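Nucleoside diphosphate kinase family protein (Babesia bovis, PDB 3JS9) probably transfers the terminal phosphate of nucleoside triphosphates to nucleoside diphosphates, a magnesium-dependent reaction that passes through a phosphohistidine intermediate. Local coordinates at residues Asn94-Thr99 and Asn120-Ser125; Ala54-Glu59 and Ala136-Pro141; Lys31-Lys36 and Met81-Pro86; Lys36-Ile41 and Ile89-Asn94. One frame throughout, in Å; residues are numbered along the deposited sequence.

Interaction 1. Residues Asn94-Thr99 and Asn120-Ser125; sequences NLVGLT and NIVHAS. With SO4 (sulfate ion), chain G.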
loop_
_atom_site.group_PDB
_atom_site.type_symbol
_atom_site.label_atom_id
_atom_site.label_comp_id
_atom_site.label_asym_id
_atom_site.label_seq_id
_atom_site.Cartn_x
_atom_site.Cartn_y
_atom_site.Cartn_z
ATOM N N ASN A 94 8.317 18.480 -6.369
ATOM C CA ASN A 94 7.642 17.431 -7.145
ATOM C C ASN A 94 6.814 16.435 -6.333
ATOM O O ASN A 94 5.779 15.945 -6.806
ATOM C CB ASN A 94 8.654 16.630 -7.955
ATOM C CG ASN A 94 9.295 17.452 -9.051
ATOM O OD1 ASN A 94 8.839 18.569 -9.356
ATOM N ND2 ASN A 94 10.351 16.904 -9.664
ATOM N N LEU A 95 7.276 16.099 -5.133
ATOM C CA LEU A 95 6.602 15.079 -4.384
ATOM C C LEU A 95 5.358 15.657 -3.724
ATOM O O LEU A 95 4.320 14.980 -3.592
ATOM C CB LEU A 95 7.538 14.453 -3.338
ATOM C CG LEU A 95 8.769 13.632 -3.728
ATOM C CD1 LEU A 95 9.292 12.836 -2.485
ATOM C CD2 LEU A 95 8.529 12.700 -4.961
ATOM N N VAL A 96 5.472 16.919 -3.334
ATOM C CA VAL A 96 4.433 17.633 -2.609
ATOM C C VAL A 96 3.311 18.117 -3.552
ATOM O O VAL A 96 2.123 18.014 -3.229
ATOM C CB VAL A 96 5.099 18.795 -1.812
ATOM C CG1 VAL A 96 4.135 19.929 -1.507
ATOM C CG2 VAL A 96 5.804 18.261 -0.547
ATOM N N GLY A 97 3.692 18.640 -4.715
ATOM C CA GLY A 97 2.725 19.155 -5.697
ATOM C C GLY A 97 2.613 20.666 -5.725
ATOM O O GLY A 97 3.435 21.353 -5.142
ATOM N N LEU A 98 1.588 21.190 -6.394
ATOM C CA LEU A 98 1.423 22.639 -6.477
ATOM C C LEU A 98 0.758 23.178 -5.219
ATOM O O LEU A 98 0.067 22.441 -4.516
ATOM C CB LEU A 98 0.657 23.049 -7.750
ATOM C CG LEU A 98 1.317 22.646 -9.079
ATOM C CD1 LEU A 98 0.439 23.035 -10.266
ATOM C CD2 LEU A 98 2.743 23.185 -9.288
ATOM N N THR A 99 0.983 24.459 -4.942
ATOM C CA THR A 99 0.362 25.137 -3.812
ATOM C C THR A 99 -1.118 24.800 -3.610
ATOM O O THR A 99 -1.526 24.481 -2.503
ATOM C CB THR A 99 0.480 26.684 -3.943
ATOM O OG1 THR A 99 1.828 27.026 -4.291
ATOM C CG2 THR A 99 0.114 27.369 -2.612
ATOM N N ASN A 120 -2.995 22.409 3.107
ATOM C CA ASN A 120 -2.283 21.674 2.091
ATOM C C ASN A 120 -1.169 20.796 2.640
ATOM O O ASN A 120 -0.149 20.530 1.959
ATOM C CB ASN A 120 -1.831 22.610 0.979
ATOM C CG ASN A 120 -0.817 23.641 1.437
ATOM O OD1 ASN A 120 -0.557 23.818 2.648
ATOM N ND2 ASN A 120 -0.226 24.332 0.459
ATOM N N ILE A 121 -1.402 20.340 3.878
ATOM C CA ILE A 121 -0.733 19.181 4.469
ATOM C C ILE A 121 0.735 19.392 4.872
ATOM O O ILE A 121 1.149 18.982 5.976
ATOM C CB ILE A 121 -0.736 17.915 3.535
ATOM C CG1 ILE A 121 -2.099 17.661 2.854
ATOM C CG2 ILE A 121 -0.159 16.687 4.282
ATOM C CD1 ILE A 121 -3.179 17.500 3.756
ATOM N N VAL A 122 1.525 19.976 3.967
ATOM C CA VAL A 122 2.961 19.835 4.066
ATOM C C VAL A 122 3.650 21.025 3.418
ATOM O O VAL A 122 3.138 21.580 2.440
ATOM C CB VAL A 122 3.425 18.512 3.373
ATOM C CG1 VAL A 122 3.210 18.611 1.849
ATOM C CG2 VAL A 122 4.892 18.221 3.668
ATOM N N HIS A 123 4.808 21.405 3.948
ATOM C CA HIS A 123 5.603 22.478 3.355
ATOM C C HIS A 123 6.843 21.867 2.727
ATOM O O HIS A 123 7.468 20.985 3.332
ATOM C CB HIS A 123 6.026 23.536 4.419
ATOM C CG HIS A 123 7.230 24.331 4.012
ATOM N ND1 HIS A 123 7.136 25.526 3.331
ATOM C CD2 HIS A 123 8.555 24.046 4.085
ATOM C CE1 HIS A 123 8.350 25.959 3.028
ATOM N NE2 HIS A 123 9.228 25.085 3.482
ATOM N N ALA A 124 7.221 22.348 1.552
ATOM C CA ALA A 124 8.553 22.040 1.002
ATOM C C ALA A 124 9.263 23.314 0.663
ATOM O O ALA A 124 8.635 24.260 0.267
ATOM C CB ALA A 124 8.460 21.131 -0.251
ATOM N N SER A 125 10.581 23.346 0.787
ATOM C CA SER A 125 11.348 24.568 0.477
ATOM C C SER A 125 11.116 24.933 -0.975
ATOM O O SER A 125 11.050 24.052 -1.842
ATOM C CB SER A 125 12.862 24.378 0.705
ATOM O OG SER A 125 13.158 24.333 2.071
HETATM S S SO4 G . 3.866 26.862 2.898
HETATM O O1 SO4 G . 4.646 26.174 1.858
HETATM O O2 SO4 G . 3.828 28.269 2.570
HETATM O O3 SO4 G . 4.358 26.759 4.282
HETATM O O4 SO4 G . 2.553 26.278 2.815
#
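Val96, in the last turn of its helix, meets Val122 and Ala124 through methyl groups. Its CG2 lies 3.5 Å from CG1 of Val122 and 3.9 Å from CB of Ala124, so one branch touches two alternate residues of the strand. Val122 places CG1 between its backbone N and carbonyl carbon (chi1 68°), which turns that methyl toward Val96. The polar link runs from Asn120 to the loop beyond the helix: ND2 donates to the backbone O of Thr99 over 3.2 Å, in the carbonyl plane and on a lone pair, with an N-H...O angle of 157°, the oxygen tilted slightly from the Asn120 amide plane. The other end of this amide, OD1, accepts from Lys17 NZ, fixing both ends. On the far side of the strand His123, predicted to carry the phosphate in catalysis, points away from Val96. Its ND1 donates to O1 of a sulfate ion at 3.0 Å, and NE2 is hydrogen-bonded to OE1 of Glu134; the sulfate, probably from the crystallisation liquor and also hydrogen-bonded to Lys17, sits where a phosphate group might bind. Strand 122-124 is outermost in the sheet within the chain, beside strand 10-16, and helix 109-113 packs against both Val96 and Val122.

Interaction 2. Residues Ala54-Glu59 and Ala136-Pro141; sequences AQHYCE and ALWFTP. With SO4 (sulfate ion), chain G.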
loop_
_atom_site.group_PDB
_atom_site.type_symbol
_atom_site.label_atom_id
_atom_site.label_comp_id
_atom_site.label_asym_id
_atom_site.label_seq_id
_atom_site.Cartn_x
_atom_site.Cartn_y
_atom_site.Cartn_z
ATOM N N ALA A 54 7.412 33.175 12.898
ATOM C CA ALA A 54 7.472 34.511 12.308
ATOM C C ALA A 54 8.659 34.665 11.355
ATOM O O ALA A 54 8.520 35.298 10.313
ATOM C CB ALA A 54 7.464 35.583 13.369
ATOM N N GLN A 55 9.803 34.056 11.679
ATOM C CA GLN A 55 10.945 34.080 10.756
ATOM C C GLN A 55 10.677 33.224 9.551
ATOM O O GLN A 55 11.163 33.536 8.462
ATOM C CB GLN A 55 12.249 33.573 11.394
ATOM C CG GLN A 55 13.064 34.589 12.084
ATOM C CD GLN A 55 13.061 35.932 11.369
ATOM O OE1 GLN A 55 12.351 36.859 11.787
ATOM N NE2 GLN A 55 13.855 36.047 10.282
ATOM N N HIS A 56 9.954 32.117 9.749
ATOM C CA HIS A 56 9.726 31.192 8.652
ATOM C C HIS A 56 8.925 31.904 7.572
ATOM O O HIS A 56 9.214 31.781 6.386
ATOM C CB HIS A 56 9.028 29.920 9.122
ATOM C CG HIS A 56 8.633 28.997 8.006
ATOM N ND1 HIS A 56 9.551 28.260 7.284
ATOM C CD2 HIS A 56 7.417 28.686 7.495
ATOM C CE1 HIS A 56 8.916 27.541 6.375
ATOM N NE2 HIS A 56 7.623 27.779 6.483
ATOM N N TYR A 57 7.957 32.691 8.013
ATOM C CA TYR A 57 7.071 33.390 7.108
ATOM C C TYR A 57 7.447 34.866 6.925
ATOM O O TYR A 57 6.583 35.698 6.657
ATOM C CB TYR A 57 5.651 33.281 7.632
ATOM C CG TYR A 57 5.065 31.917 7.490
ATOM C CD1 TYR A 57 4.734 31.165 8.600
ATOM C CD2 TYR A 57 4.822 31.376 6.225
ATOM C CE1 TYR A 57 4.181 29.929 8.455
ATOM C CE2 TYR A 57 4.266 30.146 6.073
ATOM C CZ TYR A 57 3.950 29.427 7.186
ATOM O OH TYR A 57 3.414 28.173 7.024
ATOM N N CYS A 58 8.733 35.178 7.074
ATOM C CA CYS A 58 9.199 36.567 7.030
ATOM C C CYS A 58 8.788 37.313 5.752
ATOM O O CYS A 58 8.508 38.507 5.816
ATOM C CB CYS A 58 10.724 36.674 7.299
ATOM S SG CYS A 58 11.873 35.929 6.069
ATOM N N GLU A 59 8.709 36.609 4.615
ATOM C CA GLU A 59 8.364 37.227 3.324
ATOM C C GLU A 59 6.919 37.731 3.264
ATOM O O GLU A 59 6.538 38.441 2.321
ATOM C CB GLU A 59 8.649 36.275 2.148
ATOM N N ALA A 136 18.646 25.843 8.559
ATOM C CA ALA A 136 19.322 26.434 9.723
ATOM C C ALA A 136 18.338 26.978 10.758
ATOM O O ALA A 136 18.622 26.948 11.963
ATOM C CB ALA A 136 20.297 27.506 9.302
ATOM N N LEU A 137 17.198 27.480 10.290
ATOM C CA LEU A 137 16.173 28.020 11.181
ATOM C C LEU A 137 15.435 26.966 12.031
ATOM O O LEU A 137 15.186 27.185 13.203
ATOM C CB LEU A 137 15.157 28.834 10.379
ATOM C CG LEU A 137 13.886 29.311 11.097
ATOM C CD1 LEU A 137 14.220 30.348 12.171
ATOM C CD2 LEU A 137 12.898 29.884 10.113
ATOM N N TRP A 138 15.072 25.828 11.444
ATOM C CA TRP A 138 14.244 24.843 12.168
ATOM C C TRP A 138 15.055 23.800 12.975
ATOM O O TRP A 138 14.551 23.166 13.915
ATOM C CB TRP A 138 13.278 24.166 11.194
ATOM C CG TRP A 138 12.207 25.083 10.692
ATOM C CD1 TRP A 138 12.248 25.883 9.569
ATOM C CD2 TRP A 138 10.929 25.325 11.313
ATOM N NE1 TRP A 138 11.056 26.569 9.443
ATOM C CE2 TRP A 138 10.236 26.244 10.498
ATOM C CE3 TRP A 138 10.287 24.807 12.445
ATOM C CZ2 TRP A 138 8.941 26.667 10.792
ATOM C CZ3 TRP A 138 8.994 25.213 12.734
ATOM C CH2 TRP A 138 8.336 26.152 11.920
ATOM N N PHE A 139 16.318 23.648 12.609
ATOM C CA PHE A 139 17.176 22.635 13.212
ATOM C C PHE A 139 18.487 23.244 13.686
ATOM O O PHE A 139 19.151 23.963 12.931
ATOM C CB PHE A 139 17.488 21.558 12.171
ATOM C CG PHE A 139 16.380 20.543 11.976
ATOM C CD1 PHE A 139 15.551 20.594 10.856
ATOM C CD2 PHE A 139 16.191 19.503 12.892
ATOM C CE1 PHE A 139 14.552 19.644 10.683
ATOM C CE2 PHE A 139 15.201 18.546 12.696
ATOM C CZ PHE A 139 14.386 18.620 11.606
ATOM N N THR A 140 18.888 22.946 14.908
ATOM C CA THR A 140 20.214 23.370 15.359
ATOM C C THR A 140 21.193 22.430 14.677
ATOM O O THR A 140 20.833 21.314 14.351
ATOM C CB THR A 140 20.362 23.287 16.908
ATOM O OG1 THR A 140 20.312 21.914 17.320
ATOM C CG2 THR A 140 19.242 24.007 17.604
ATOM N N PRO A 141 22.442 22.861 14.469
ATOM C CA PRO A 141 23.448 21.972 13.814
ATOM C C PRO A 141 23.775 20.632 14.511
ATOM O O PRO A 141 24.221 19.709 13.856
ATOM C CB PRO A 141 24.712 22.851 13.734
ATOM C CG PRO A 141 24.475 23.996 14.680
ATOM C CD PRO A 141 22.989 24.189 14.816
HETATM S S SO4 G . 3.866 26.862 2.898
HETATM O O1 SO4 G . 4.646 26.174 1.858
HETATM O O2 SO4 G . 3.828 28.269 2.570
HETATM O O3 SO4 G . 4.358 26.759 4.282
HETATM O O4 SO4 G . 2.553 26.278 2.815
#
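CG of His56 stands anti to the backbone N (chi1 174°), sending the imidazole out from the last helical turn, while Trp138 sets CG anti to its carbonyl carbon (chi1 -69°), which swings its indole toward that ring. The edge of Trp138 is turned to the face of His56 in an offset edge-to-face pair, with 4.9 Å between the centroid of the His56 ring and that of the Trp138 five-membered ring, and planes at 76°. Trp138 CZ2 lies over the imidazole, 3.6 Å from His56 CG, and Trp138 NE1 comes within 3.1 Å of His56 ND1. Beside the rings, Leu137 spreads its two methyls over the other helix end: CD2 is 3.7 Å from the backbone N of His56, and CD1 is 3.9 Å from CB of Gln55. The contact joins the C-terminal turns of helices 50-56 and 128-138 in the ferredoxin-like alpha+beta fold of nucleoside diphosphate kinases, next to the predicted phosphohistidine site. His56 there makes a second edge-to-face pair with His123. Tyr57 turns its ring face to the same imidazole, with His56 CD2 3.5 Å above the plane and over the ring centre. Trp138 in turn stacks on Tyr13 of strand 10-16, and its carbonyl O accepts from Lys44 NZ.

Interaction 3. Residues Lys31-Lys36 and Met81-Pro86; sequences KRFEMK and MIWEGP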
loop_
_atom_site.group_PDB
_atom_site.type_symbol
_atom_site.label_atom_id
_atom_site.label_comp_id
_atom_site.label_asym_id
_atom_site.label_seq_id
_atom_site.Cartn_x
_atom_site.Cartn_y
_atom_site.Cartn_z
ATOM N N LYS A 31 7.655 8.402 4.442
ATOM C CA LYS A 31 7.860 7.219 3.619
ATOM C C LYS A 31 7.996 7.590 2.129
ATOM O O LYS A 31 8.832 7.020 1.408
ATOM C CB LYS A 31 6.707 6.266 3.886
ATOM C CG LYS A 31 6.697 4.944 3.089
ATOM C CD LYS A 31 5.586 4.034 3.690
ATOM C CE LYS A 31 5.015 3.003 2.668
ATOM N NZ LYS A 31 6.007 1.909 2.406
ATOM N N ARG A 32 7.218 8.571 1.666
ATOM C CA ARG A 32 7.326 8.977 0.259
ATOM C C ARG A 32 8.669 9.592 -0.002
ATOM O O ARG A 32 9.269 9.314 -1.042
ATOM C CB ARG A 32 6.218 9.950 -0.158
ATOM C CG ARG A 32 4.871 9.285 -0.410
ATOM C CD ARG A 32 3.789 10.306 -0.471
ATOM N NE ARG A 32 2.487 9.675 -0.583
ATOM C CZ ARG A 32 1.630 9.874 -1.588
ATOM N NH1 ARG A 32 0.467 9.247 -1.560
ATOM N NH2 ARG A 32 1.906 10.738 -2.571
ATOM N N PHE A 33 9.179 10.398 0.926
ATOM C CA PHE A 33 10.535 10.925 0.759
ATOM C C PHE A 33 11.625 9.842 0.831
ATOM O O PHE A 33 12.590 9.862 0.046
ATOM C CB PHE A 33 10.796 12.089 1.717
ATOM C CG PHE A 33 10.319 13.419 1.169
ATOM C CD1 PHE A 33 11.170 14.221 0.424
ATOM C CD2 PHE A 33 8.988 13.816 1.323
ATOM C CE1 PHE A 33 10.726 15.410 -0.102
ATOM C CE2 PHE A 33 8.526 15.009 0.797
ATOM C CZ PHE A 33 9.384 15.798 0.081
ATOM N N GLU A 34 11.448 8.896 1.756
ATOM C CA GLU A 34 12.375 7.806 1.944
ATOM C C GLU A 34 12.411 6.931 0.686
ATOM O O GLU A 34 13.505 6.601 0.218
ATOM C CB GLU A 34 11.984 7.013 3.200
ATOM C CG GLU A 34 13.082 6.285 3.949
ATOM C CD GLU A 34 12.551 5.696 5.275
ATOM O OE1 GLU A 34 11.312 5.729 5.506
ATOM O OE2 GLU A 34 13.363 5.177 6.088
ATOM N N MET A 35 11.240 6.578 0.131
ATOM C CA MET A 35 11.257 5.720 -1.059
ATOM C C MET A 35 11.870 6.437 -2.260
ATOM O O MET A 35 12.466 5.778 -3.093
ATOM C CB MET A 35 9.868 5.196 -1.406
ATOM C CG MET A 35 9.254 4.339 -0.333
ATOM S SD MET A 35 10.171 2.821 -0.127
ATOM C CE MET A 35 11.334 3.327 1.152
ATOM N N LYS A 36 11.760 7.769 -2.326
ATOM C CA LYS A 36 12.287 8.527 -3.427
ATOM C C LYS A 36 13.785 8.424 -3.483
ATOM O O LYS A 36 14.375 8.532 -4.563
ATOM C CB LYS A 36 11.889 9.996 -3.298
ATOM C CG LYS A 36 12.429 10.897 -4.393
ATOM C CD LYS A 36 11.793 10.578 -5.803
ATOM C CE LYS A 36 12.144 11.641 -6.843
ATOM N NZ LYS A 36 11.580 11.345 -8.199
ATOM N N MET A 81 11.645 17.960 8.935
ATOM C CA MET A 81 12.634 17.085 8.282
ATOM C C MET A 81 13.575 17.890 7.426
ATOM O O MET A 81 13.194 18.954 6.930
ATOM C CB MET A 81 11.957 16.049 7.366
ATOM C CG MET A 81 11.081 15.040 8.112
ATOM S SD MET A 81 9.989 14.238 6.938
ATOM C CE MET A 81 8.588 15.404 6.821
ATOM N N ILE A 82 14.801 17.390 7.262
ATOM C CA ILE A 82 15.696 17.856 6.193
ATOM C C ILE A 82 16.085 16.622 5.388
ATOM O O ILE A 82 16.420 15.599 5.964
ATOM C CB ILE A 82 16.985 18.499 6.722
ATOM C CG1 ILE A 82 16.681 19.802 7.438
ATOM C CG2 ILE A 82 18.033 18.705 5.581
ATOM C CD1 ILE A 82 17.963 20.448 8.071
ATOM N N TRP A 83 16.036 16.744 4.067
ATOM C CA TRP A 83 16.361 15.676 3.144
ATOM C C TRP A 83 17.453 16.133 2.187
ATOM O O TRP A 83 17.450 17.279 1.742
ATOM C CB TRP A 83 15.113 15.271 2.360
ATOM C CG TRP A 83 14.115 14.544 3.176
ATOM C CD1 TRP A 83 13.072 15.088 3.883
ATOM C CD2 TRP A 83 14.064 13.133 3.399
ATOM N NE1 TRP A 83 12.373 14.094 4.520
ATOM C CE2 TRP A 83 12.970 12.886 4.256
ATOM C CE3 TRP A 83 14.846 12.052 2.967
ATOM C CZ2 TRP A 83 12.623 11.599 4.676
ATOM C CZ3 TRP A 83 14.503 10.769 3.390
ATOM C CH2 TRP A 83 13.393 10.553 4.234
ATOM N N GLU A 84 18.344 15.205 1.833
ATOM C CA GLU A 84 19.528 15.513 1.065
ATOM C C GLU A 84 19.570 14.758 -0.252
ATOM O O GLU A 84 19.178 13.590 -0.307
ATOM C CB GLU A 84 20.773 15.187 1.904
ATOM C CG GLU A 84 22.097 15.356 1.188
ATOM C CD GLU A 84 23.272 15.166 2.109
ATOM O OE1 GLU A 84 23.907 14.086 2.069
ATOM O OE2 GLU A 84 23.570 16.106 2.881
ATOM N N GLY A 85 20.066 15.405 -1.308
ATOM C CA GLY A 85 20.320 14.708 -2.577
ATOM C C GLY A 85 20.530 15.672 -3.738
ATOM O O GLY A 85 20.325 16.869 -3.581
ATOM N N PRO A 86 20.987 15.172 -4.899
ATOM C CA PRO A 86 21.017 16.040 -6.078
ATOM C C PRO A 86 19.609 16.588 -6.345
ATOM O O PRO A 86 18.645 15.816 -6.428
ATOM C CB PRO A 86 21.410 15.086 -7.208
ATOM C CG PRO A 86 22.142 13.979 -6.545
ATOM C CD PRO A 86 21.564 13.842 -5.170
#
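Trp83 and Phe33 bury the most surface here, the indole rising from the strand to meet the helix face-on. Phe33 CB sits over the six-membered ring of Trp83 as a CH-pi contact, 3.6 Å from its centroid and 20° off the normal, and comes closest at CE2, 3.4 Å away. From CB the phenyl ring continues across the five-membered ring in a face-to-face stack, centroids 4.8 Å apart and planes inclined at 29°, so the two rings are splayed rather than flush. Glu34 adds the next piece: CH2 of Trp83 lies 3.6 Å from the backbone N of Glu34, with CB of Glu34 slightly farther off. Beyond CG the chain of Glu34 is extended and leads away, its carboxylate accepting from the backbone N of Gly27 and of Ile26 of a neighbouring subunit. The indole is also held at its edge: NE1 points in the ring plane at Met81 SD, a weak hydrogen bond of 3.4 Å along the same strand. CG of Trp83 is anti to the carbonyl carbon (chi1 -71°), which presents the ring face to Phe33 CB. Helix 26-36 is thereby packed on one face of the antiparallel sheet, where strand 78-85 runs between strands 10-16 and 39-46; Phe33 also touches Ile14 of strand 10-16 and Leu95 of helix 88-96.

Interaction 4. Residues Lys36-Ile41 and Ile89-Asn94; sequences KGLKLI and IKIGRN. With SO4 (sulfate ion), chain E.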
loop_
_atom_site.group_PDB
_atom_site.type_symbol
_atom_site.label_atom_id
_atom_site.label_comp_id
_atom_site.label_asym_id
_atom_site.label_seq_id
_atom_site.Cartn_x
_atom_site.Cartn_y
_atom_site.Cartn_z
ATOM N N LYS A 36 11.760 7.769 -2.326
ATOM C CA LYS A 36 12.287 8.527 -3.427
ATOM C C LYS A 36 13.785 8.424 -3.483
ATOM O O LYS A 36 14.375 8.532 -4.563
ATOM C CB LYS A 36 11.889 9.996 -3.298
ATOM C CG LYS A 36 12.429 10.897 -4.393
ATOM C CD LYS A 36 11.793 10.578 -5.803
ATOM C CE LYS A 36 12.144 11.641 -6.843
ATOM N NZ LYS A 36 11.580 11.345 -8.199
ATOM N N GLY A 37 14.403 8.254 -2.316
ATOM C CA GLY A 37 15.829 7.977 -2.250
ATOM C C GLY A 37 16.666 9.133 -1.764
ATOM O O GLY A 37 17.902 9.033 -1.716
ATOM N N LEU A 38 16.028 10.246 -1.422
ATOM C CA LEU A 38 16.752 11.318 -0.764
ATOM C C LEU A 38 17.204 10.759 0.565
ATOM O O LEU A 38 16.569 9.858 1.109
ATOM C CB LEU A 38 15.875 12.562 -0.573
ATOM C CG LEU A 38 15.385 13.196 -1.884
ATOM C CD1 LEU A 38 14.557 14.471 -1.575
ATOM C CD2 LEU A 38 16.567 13.467 -2.855
ATOM N N LYS A 39 18.309 11.266 1.077
ATOM C CA LYS A 39 18.869 10.768 2.317
ATOM C C LYS A 39 18.378 11.624 3.464
ATOM O O LYS A 39 18.470 12.855 3.406
ATOM C CB LYS A 39 20.415 10.737 2.240
ATOM C CG LYS A 39 21.031 10.487 3.586
ATOM C CD LYS A 39 22.405 9.933 3.545
ATOM C CE LYS A 39 23.435 11.048 3.499
ATOM N NZ LYS A 39 24.752 10.557 3.966
ATOM N N LEU A 40 17.845 10.985 4.508
ATOM C CA LEU A 40 17.363 11.749 5.653
ATOM C C LEU A 40 18.553 12.285 6.442
ATOM O O LEU A 40 19.483 11.530 6.758
ATOM C CB LEU A 40 16.487 10.900 6.551
ATOM C CG LEU A 40 15.899 11.682 7.728
ATOM C CD1 LEU A 40 14.918 12.751 7.217
ATOM C CD2 LEU A 40 15.190 10.754 8.736
ATOM N N ILE A 41 18.516 13.588 6.737
ATOM C CA ILE A 41 19.534 14.283 7.541
ATOM C C ILE A 41 19.069 14.649 8.975
ATOM O O ILE A 41 19.863 14.603 9.919
ATOM C CB ILE A 41 19.980 15.568 6.807
ATOM C CG1 ILE A 41 20.574 15.206 5.440
ATOM C CG2 ILE A 41 20.973 16.376 7.642
ATOM C CD1 ILE A 41 21.739 14.197 5.538
ATOM N N ILE A 89 15.719 20.035 -3.672
ATOM C CA ILE A 89 14.720 21.080 -3.502
ATOM C C ILE A 89 13.596 20.925 -4.523
ATOM O O ILE A 89 12.409 20.963 -4.147
ATOM C CB ILE A 89 15.353 22.494 -3.537
ATOM C CG1 ILE A 89 16.304 22.670 -2.342
ATOM C CG2 ILE A 89 14.295 23.555 -3.472
ATOM C CD1 ILE A 89 17.394 23.704 -2.594
ATOM N N LYS A 90 13.976 20.695 -5.787
ATOM C CA LYS A 90 13.024 20.456 -6.869
ATOM C C LYS A 90 12.261 19.129 -6.675
ATOM O O LYS A 90 11.055 19.042 -6.948
ATOM C CB LYS A 90 13.743 20.485 -8.206
ATOM C CG LYS A 90 12.875 20.283 -9.408
ATOM C CD LYS A 90 13.598 20.676 -10.699
ATOM C CE LYS A 90 12.767 20.169 -11.914
ATOM N NZ LYS A 90 13.079 20.826 -13.229
ATOM N N ILE A 91 12.959 18.107 -6.175
ATOM C CA ILE A 91 12.327 16.829 -5.890
ATOM C C ILE A 91 11.277 16.951 -4.790
ATOM O O ILE A 91 10.183 16.356 -4.899
ATOM C CB ILE A 91 13.370 15.788 -5.540
ATOM C CG1 ILE A 91 14.074 15.334 -6.827
ATOM C CG2 ILE A 91 12.744 14.646 -4.770
ATOM C CD1 ILE A 91 15.282 14.524 -6.567
ATOM N N GLY A 92 11.577 17.747 -3.758
ATOM C CA GLY A 92 10.609 17.987 -2.697
ATOM C C GLY A 92 9.330 18.607 -3.237
ATOM O O GLY A 92 8.213 18.186 -2.879
ATOM N N ARG A 93 9.498 19.601 -4.114
ATOM C CA ARG A 93 8.388 20.295 -4.773
ATOM C C ARG A 93 7.623 19.323 -5.613
ATOM O O ARG A 93 6.400 19.284 -5.525
ATOM C CB ARG A 93 8.868 21.490 -5.601
ATOM C CG ARG A 93 9.130 22.766 -4.763
ATOM C CD ARG A 93 10.098 23.792 -5.432
ATOM N NE ARG A 93 10.103 23.722 -6.899
ATOM C CZ ARG A 93 11.171 23.947 -7.675
ATOM N NH1 ARG A 93 11.061 23.825 -9.000
ATOM N NH2 ARG A 93 12.350 24.291 -7.149
ATOM N N ASN A 94 8.317 18.480 -6.369
ATOM C CA ASN A 94 7.642 17.431 -7.145
ATOM C C ASN A 94 6.814 16.435 -6.333
ATOM O O ASN A 94 5.779 15.945 -6.806
ATOM C CB ASN A 94 8.654 16.630 -7.955
ATOM C CG ASN A 94 9.295 17.452 -9.051
ATOM O OD1 ASN A 94 8.839 18.569 -9.356
ATOM N ND2 ASN A 94 10.351 16.904 -9.664
HETATM S S SO4 E . 24.780 8.418 0.859
HETATM O O1 SO4 E . 24.249 7.863 2.099
HETATM O O2 SO4 E . 26.019 7.699 0.545
HETATM O O3 SO4 E . 25.108 9.819 1.099
HETATM O O4 SO4 E . 23.749 8.273 -0.177
HETATM O O HOH W 1 10.864 13.729 -9.375
#
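Ile91 reaches from its helix to Leu38 and Lys36, and its CG2 methyl does most of the touching. Against Leu38 the two side chains run antiparallel alongside one another: CG2 of Ile91 lies 3.7 Å from CD1 of Leu38, while CD1 of Ile91 passes 4.1 Å from CD2 of Leu38. CG2 owes this place to being anti to the backbone N of Ile91. Lys36 crosses Ile91 at a slant instead. A bend at chi2 (67°) brings the chain round so that CE of Lys36 lies 3.7 Å, and CG of Lys36 3.8 Å, from CG2 of Ile91, and the aliphatic part lies against that methyl. Beyond it, NZ donates to a water at 2.8 Å that also accepts from Asn94 ND2, bridging the two segments, and to the backbone O of Gly111 of another neighbouring subunit. Gly37, between the two contacting residues, has positive phi and closes helix 26-36 with a Schellman motif, turning the chain toward strand 39-46. The contact lies at the junction of helix 26-36 and that strand, with helix 88-96 alongside, Trp83 of strand 78-85 against Leu38, and Val115 of the same neighbouring subunit packed on Ile91.

Overall arrangement
From the N terminus, helix 26-36 comes first: interaction 3 closes the loop from it to strand 78-85, and interaction 4 the loop from the following turn to helix 88-96. These two cross and share Lys36; their centres are about 4 Å apart. Interaction 2 opens at 54-59, within both loops, and closes at 136-141, so it crosses each of them; it ties two helix ends together near the predicted active site. Interaction 1 opens at Asn94, the residue at which interaction 4 closes, follows it in series and lies wholly within the span of interaction 2. Helix 88-96 serves interactions 1 and 4, while interactions 1 and 2 meet at the sulfate.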